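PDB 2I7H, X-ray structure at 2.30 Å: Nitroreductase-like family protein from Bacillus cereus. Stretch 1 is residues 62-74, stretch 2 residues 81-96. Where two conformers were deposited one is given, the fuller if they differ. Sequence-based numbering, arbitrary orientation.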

# COMPACT_ATOMS: atom_id res chain seq x y z
N ARG A 62 -12.50 -18.96 14.13
CA ARG A 62 -11.51 -18.11 14.78
C ARG A 62 -10.69 -18.86 15.83
O ARG A 62 -9.57 -18.47 16.13
N LYS A 63 -11.26 -19.92 16.38
CA LYS A 63 -10.56 -20.73 17.38
C LYS A 63 -9.45 -21.52 16.74
O LYS A 63 -8.48 -21.88 17.40
N LYS A 64 -9.60 -21.81 15.45
CA LYS A 64 -8.57 -22.54 14.71
C LYS A 64 -7.32 -21.68 14.56
O LYS A 64 -6.21 -22.17 14.71
N LEU A 65 -7.54 -20.40 14.26
CA LEU A 65 -6.48 -19.41 14.17
C LEU A 65 -5.83 -19.27 15.52
O LEU A 65 -4.60 -19.27 15.61
N VAL A 66 -6.65 -19.13 16.56
CA VAL A 66 -6.13 -19.02 17.92
C VAL A 66 -5.24 -20.21 18.26
O VAL A 66 -4.15 -20.01 18.80
N ASP A 67 -5.69 -21.41 17.94
CA ASP A 67 -4.93 -22.62 18.22
C ASP A 67 -3.55 -22.58 17.52
O ASP A 67 -2.53 -22.87 18.14
N ALA A 68 -3.54 -22.18 16.25
CA ALA A 68 -2.30 -21.95 15.51
C ALA A 68 -1.41 -20.88 16.16
O ALA A 68 -0.20 -21.08 16.30
N VAL A 69 -2.00 -19.79 16.62
CA VAL A 69 -1.23 -18.75 17.30
C VAL A 69 -0.55 -19.29 18.56
O VAL A 69 0.66 -19.12 18.76
N LEU A 70 -1.35 -19.92 19.43
CA LEU A 70 -0.86 -20.40 20.70
C LEU A 70 0.19 -21.50 20.58
O LEU A 70 1.13 -21.54 21.36
N ASN A 71 -0.01 -22.42 19.64
CA ASN A 71 0.88 -23.56 19.45
C ASN A 71 2.24 -23.12 18.93
O ASN A 71 3.20 -23.89 18.94
N SER A 72 2.29 -21.85 18.49
CA SER A 72 3.50 -21.22 17.92
C SER A 72 4.37 -20.49 18.95
O SER A 72 5.52 -20.18 18.67
N PHE A 73 3.80 -20.21 20.12
CA PHE A 73 4.50 -19.57 21.21
C PHE A 73 5.38 -20.54 21.98
O PHE A 73 5.05 -21.73 22.11
N THR A 74 6.50 -20.04 22.49
CA THR A 74 7.25 -20.78 23.50
C THR A 74 6.36 -20.88 24.72
O THR A 74 5.36 -20.19 24.82
N ARG A 81 0.73 -14.44 27.24
CA ARG A 81 -0.25 -13.84 26.34
C ARG A 81 -1.38 -14.76 25.87
O ARG A 81 -2.33 -14.30 25.24
N GLY A 82 -1.28 -16.05 26.17
CA GLY A 82 -2.22 -17.05 25.66
C GLY A 82 -3.68 -16.68 25.85
O GLY A 82 -4.41 -16.49 24.87
N LYS A 83 -4.11 -16.57 27.11
CA LYS A 83 -5.50 -16.26 27.41
C LYS A 83 -5.93 -14.86 26.95
O LYS A 83 -6.99 -14.71 26.33
N ILE A 84 -5.12 -13.85 27.28
CA ILE A 84 -5.28 -12.49 26.77
C ILE A 84 -5.63 -12.48 25.28
O ILE A 84 -6.63 -11.90 24.85
N LEU A 85 -4.78 -13.15 24.52
CA LEU A 85 -4.82 -13.09 23.08
C LEU A 85 -6.00 -13.89 22.54
O LEU A 85 -6.74 -13.41 21.69
N SER A 86 -6.18 -15.09 23.07
CA SER A 86 -7.37 -15.91 22.80
C SER A 86 -8.69 -15.14 23.02
O SER A 86 -9.60 -15.21 22.20
N ASP A 87 -8.78 -14.41 24.13
CA ASP A 87 -9.97 -13.64 24.44
C ASP A 87 -10.16 -12.49 23.47
O ASP A 87 -11.31 -12.17 23.09
N ARG A 88 -9.05 -11.87 23.07
CA ARG A 88 -9.09 -10.79 22.09
C ARG A 88 -9.55 -11.24 20.70
O ARG A 88 -10.39 -10.61 20.08
N PHE A 89 -8.98 -12.34 20.22
CA PHE A 89 -9.30 -12.86 18.90
C PHE A 89 -10.76 -13.31 18.85
O PHE A 89 -11.40 -13.33 17.80
N LEU A 90 -11.26 -13.71 20.01
CA LEU A 90 -12.58 -14.30 20.09
C LEU A 90 -13.67 -13.25 20.33
O LEU A 90 -14.88 -13.56 20.25
N SER A 91 -13.25 -12.02 20.63
CA SER A 91 -14.16 -10.86 20.67
C SER A 91 -13.86 -9.91 19.53
O SER A 91 -14.12 -8.70 19.60
N THR A 92 -13.27 -10.47 18.47
CA THR A 92 -13.02 -9.78 17.21
C THR A 92 -13.79 -10.57 16.17
O THR A 92 -13.52 -11.76 15.99
N PRO A 93 -14.79 -9.94 15.53
CA PRO A 93 -15.66 -10.65 14.58
C PRO A 93 -14.98 -11.44 13.44
O PRO A 93 -15.47 -12.49 13.04
N ALA A 94 -13.89 -10.91 12.88
CA ALA A 94 -13.24 -11.56 11.76
C ALA A 94 -11.76 -11.26 11.82
O ALA A 94 -11.35 -10.20 12.29
N GLN A 95 -10.97 -12.25 11.40
CA GLN A 95 -9.55 -12.05 11.05
C GLN A 95 -9.35 -12.44 9.60
O GLN A 95 -9.92 -13.43 9.13
N ILE A 96 -8.56 -11.64 8.90
CA ILE A 96 -8.14 -11.94 7.54
C ILE A 96 -6.61 -12.01 7.43
O ILE A 96 -5.91 -11.01 7.57

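Packing of the helix that starts stretch 1 against the helix that starts stretch 2 in the nitroreductase-like protein from Bacillus cereus. The two helices run nearly antiparallel (156° between their directions), with axes 9.7 Å apart at closest approach, so Arg62 lies by Leu90, Val66 by Ser86 and Leu70 by Gly82. Together the stretches bury 729 Å². The middle is largely apolar and closely fitted. Val66 (chi1 t) points toward the second helix and fills the hollow between successive turns: its CG1 lies 3.6 Å from Ser86 OG, while its CG2 lies 3.5 Å from Phe89 CB and 3.8 Å from Leu90 CD1. Ser86 (t) leaves its helix sideways, and here the two backbones come to 5.9 Å, Val66 CA to Ser86 CA. Phe89 (chi1 m) leaves its helix sideways, and its ring forms a ridge beside Leu65 and Val69. Leu65, with chi1 between wells at -145°, brings CD1 to the ring edge, 3.5 Å from Phe89 CE2; the same methyl is 3.8 Å from Gln95 CB, and so bridges the helix and the strand that follows. Val69 (t) straddles two neighbours, with CG2 4.0 Å from Phe89 CE2 and CG1 3.7 Å from Leu85 CD2.

One turn on from Val66, Leu70 (m, t) starts sideways, but its end swings nearer, and Leu70 CD2 rests on the bare backbone of Gly82, 3.4 Å from Gly82 CA. Leu85 (chi1 t) points toward the first stretch, and its CD1 reaches the ring edge of Phe73 (chi1 m), 4.0 Å from Phe73 CZ. That ring closes this end of the contact: Arg81 curls in so that its guanidinium presents a face to Phe73 CZ, which lies 3.7 Å from Arg81 NH1.

At the opposite end Arg62 (m, t, m), the residue most covered by the other stretch, reaches to the loop residue Thr92. Its NH2 donates a hydrogen bond to Thr92 O (2.8 Å, 159°), with that oxygen near the guanidinium plane, and also lies 3.1 Å from Leu90 O; Leu90 CA sits over one face of the group. The aliphatic part of Arg62 packs as well, Arg62 CB lying 4.0 Å from Leu90 CD1. Next to it, Gln95 (chi1 m) points toward the first stretch. Its NE2 donates a hydrogen bond to Phe89 O (3.2 Å, 173°), tying strand to helix, whereas Gln95 OE1, 3.3 Å from Arg62 CG, is buried without a polar partner in the model.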

# COMPACT_ATOMS: atom_id res chain seq x y z
CB ARG A 62 -12.17 -16.88 15.40
CG ARG A 62 -12.70 -15.90 14.40
CD ARG A 62 -13.59 -14.91 15.07
NE ARG A 62 -14.68 -15.57 15.78
CZ ARG A 62 -15.41 -15.02 16.75
NH1 ARG A 62 -16.39 -15.73 17.30
NH2 ARG A 62 -15.16 -13.77 17.16
CB LYS A 63 -11.52 -21.68 18.10
CG LYS A 63 -12.40 -21.02 19.14
CD LYS A 63 -13.27 -22.08 19.85
CE LYS A 63 -14.58 -21.49 20.39
NZ LYS A 63 -15.54 -22.55 20.91
CB LYS A 64 -9.06 -22.98 13.34
CG LYS A 64 -10.07 -24.06 13.39
CD LYS A 64 -9.69 -25.16 12.43
CE LYS A 64 -10.76 -26.23 12.41
NZ LYS A 64 -11.84 -25.74 11.55
CB LEU A 65 -7.06 -18.04 13.78
CG LEU A 65 -6.24 -17.11 12.89
CD1 LEU A 65 -6.47 -15.66 13.27
CD2 LEU A 65 -4.80 -17.41 12.87
CB VAL A 66 -7.25 -18.85 18.97
CG1 VAL A 66 -6.70 -19.07 20.37
CG2 VAL A 66 -7.84 -17.48 18.86
CB ASP A 67 -5.74 -23.88 17.84
CG ASP A 67 -6.90 -24.17 18.82
OD1 ASP A 67 -7.05 -23.45 19.85
OD2 ASP A 67 -7.67 -25.12 18.57
CB ALA A 68 -2.59 -21.64 14.04
CB VAL A 69 -2.08 -17.49 17.69
CG1 VAL A 69 -1.23 -16.53 18.51
CG2 VAL A 69 -2.60 -16.77 16.44
CB LEU A 70 -2.03 -20.84 21.58
CG LEU A 70 -2.98 -19.72 21.99
CD1 LEU A 70 -3.95 -20.25 23.02
CD2 LEU A 70 -2.23 -18.49 22.54
CB ASN A 71 0.27 -24.59 18.49
CG ASN A 71 -0.83 -25.40 19.13
OD1 ASN A 71 -0.92 -25.48 20.36
ND2 ASN A 71 -1.68 -26.00 18.31
CB SER A 72 3.13 -20.26 16.76
OG SER A 72 2.79 -18.95 17.21
CB PHE A 73 3.52 -18.90 22.19
CG PHE A 73 2.80 -17.70 21.63
CD1 PHE A 73 1.64 -17.22 22.25
CD2 PHE A 73 3.25 -17.07 20.46
CE1 PHE A 73 0.95 -16.12 21.73
CE2 PHE A 73 2.58 -15.97 19.94
CZ PHE A 73 1.44 -15.49 20.57
CB THR A 74 8.54 -20.06 23.90
OG1 THR A 74 8.21 -18.73 24.32
CG2 THR A 74 9.51 -20.00 22.71
CB ARG A 81 0.48 -13.18 25.17
CG ARG A 81 -0.22 -11.91 24.67
CD ARG A 81 0.78 -10.90 24.08
NE ARG A 81 1.83 -11.52 23.27
CZ ARG A 81 1.79 -11.60 21.94
NH1 ARG A 81 2.80 -12.16 21.27
NH2 ARG A 81 0.75 -11.11 21.28
CB LYS A 83 -5.80 -16.45 28.90
CG LYS A 83 -7.21 -16.96 29.13
CD LYS A 83 -7.89 -16.23 30.25
CE LYS A 83 -9.39 -16.51 30.20
NZ LYS A 83 -10.20 -15.30 30.55
CB ILE A 84 -3.94 -11.66 26.97
CG1 ILE A 84 -3.62 -11.38 28.45
CG2 ILE A 84 -3.95 -10.36 26.14
CD1 ILE A 84 -4.82 -10.96 29.32
CB LEU A 85 -3.48 -13.55 22.52
CG LEU A 85 -3.36 -13.62 21.02
CD1 LEU A 85 -1.94 -13.35 20.61
CD2 LEU A 85 -3.85 -15.01 20.57
CB SER A 86 -7.35 -17.16 23.67
OG SER A 86 -8.42 -18.03 23.33
CB ASP A 87 -9.92 -13.15 25.88
CG ASP A 87 -10.16 -14.26 26.87
OD1 ASP A 87 -10.33 -15.43 26.44
OD2 ASP A 87 -10.20 -13.98 28.09
CB ARG A 88 -7.72 -10.13 21.97
CG ARG A 88 -7.81 -8.67 21.73
CD ARG A 88 -6.95 -8.20 20.57
NE ARG A 88 -5.54 -8.54 20.68
CZ ARG A 88 -4.81 -9.06 19.69
NH1 ARG A 88 -5.35 -9.33 18.51
NH2 ARG A 88 -3.53 -9.32 19.89
CB PHE A 89 -8.40 -14.07 18.60
CG PHE A 89 -7.09 -13.73 17.96
CD1 PHE A 89 -6.20 -12.88 18.58
CD2 PHE A 89 -6.73 -14.32 16.75
CE1 PHE A 89 -4.97 -12.58 18.00
CE2 PHE A 89 -5.50 -14.04 16.17
CZ PHE A 89 -4.61 -13.16 16.80
CB LEU A 90 -12.58 -15.41 21.14
CG LEU A 90 -12.36 -16.84 20.61
CD1 LEU A 90 -11.56 -16.94 19.36
CD2 LEU A 90 -11.78 -17.75 21.65
CB SER A 91 -14.11 -10.14 22.03
OG SER A 91 -12.78 -10.00 22.48
CB THR A 92 -11.52 -9.76 16.88
OG1 THR A 92 -10.83 -9.06 17.92
CG2 THR A 92 -11.24 -9.08 15.54
CB PRO A 93 -16.56 -9.53 14.01
CG PRO A 93 -16.63 -8.55 15.07
CD PRO A 93 -15.25 -8.56 15.73
CB ALA A 94 -13.84 -11.08 10.41
CB GLN A 95 -8.63 -12.91 11.91
CG GLN A 95 -8.40 -12.40 13.31
CD GLN A 95 -9.38 -12.97 14.32
OE1 GLN A 95 -9.90 -14.08 14.15
NE2 GLN A 95 -9.62 -12.21 15.40
CB ILE A 96 -8.74 -10.96 6.50
CG1 ILE A 96 -10.27 -11.04 6.57
CG2 ILE A 96 -8.31 -11.37 5.09
CD1 ILE A 96 -10.98 -10.15 5.62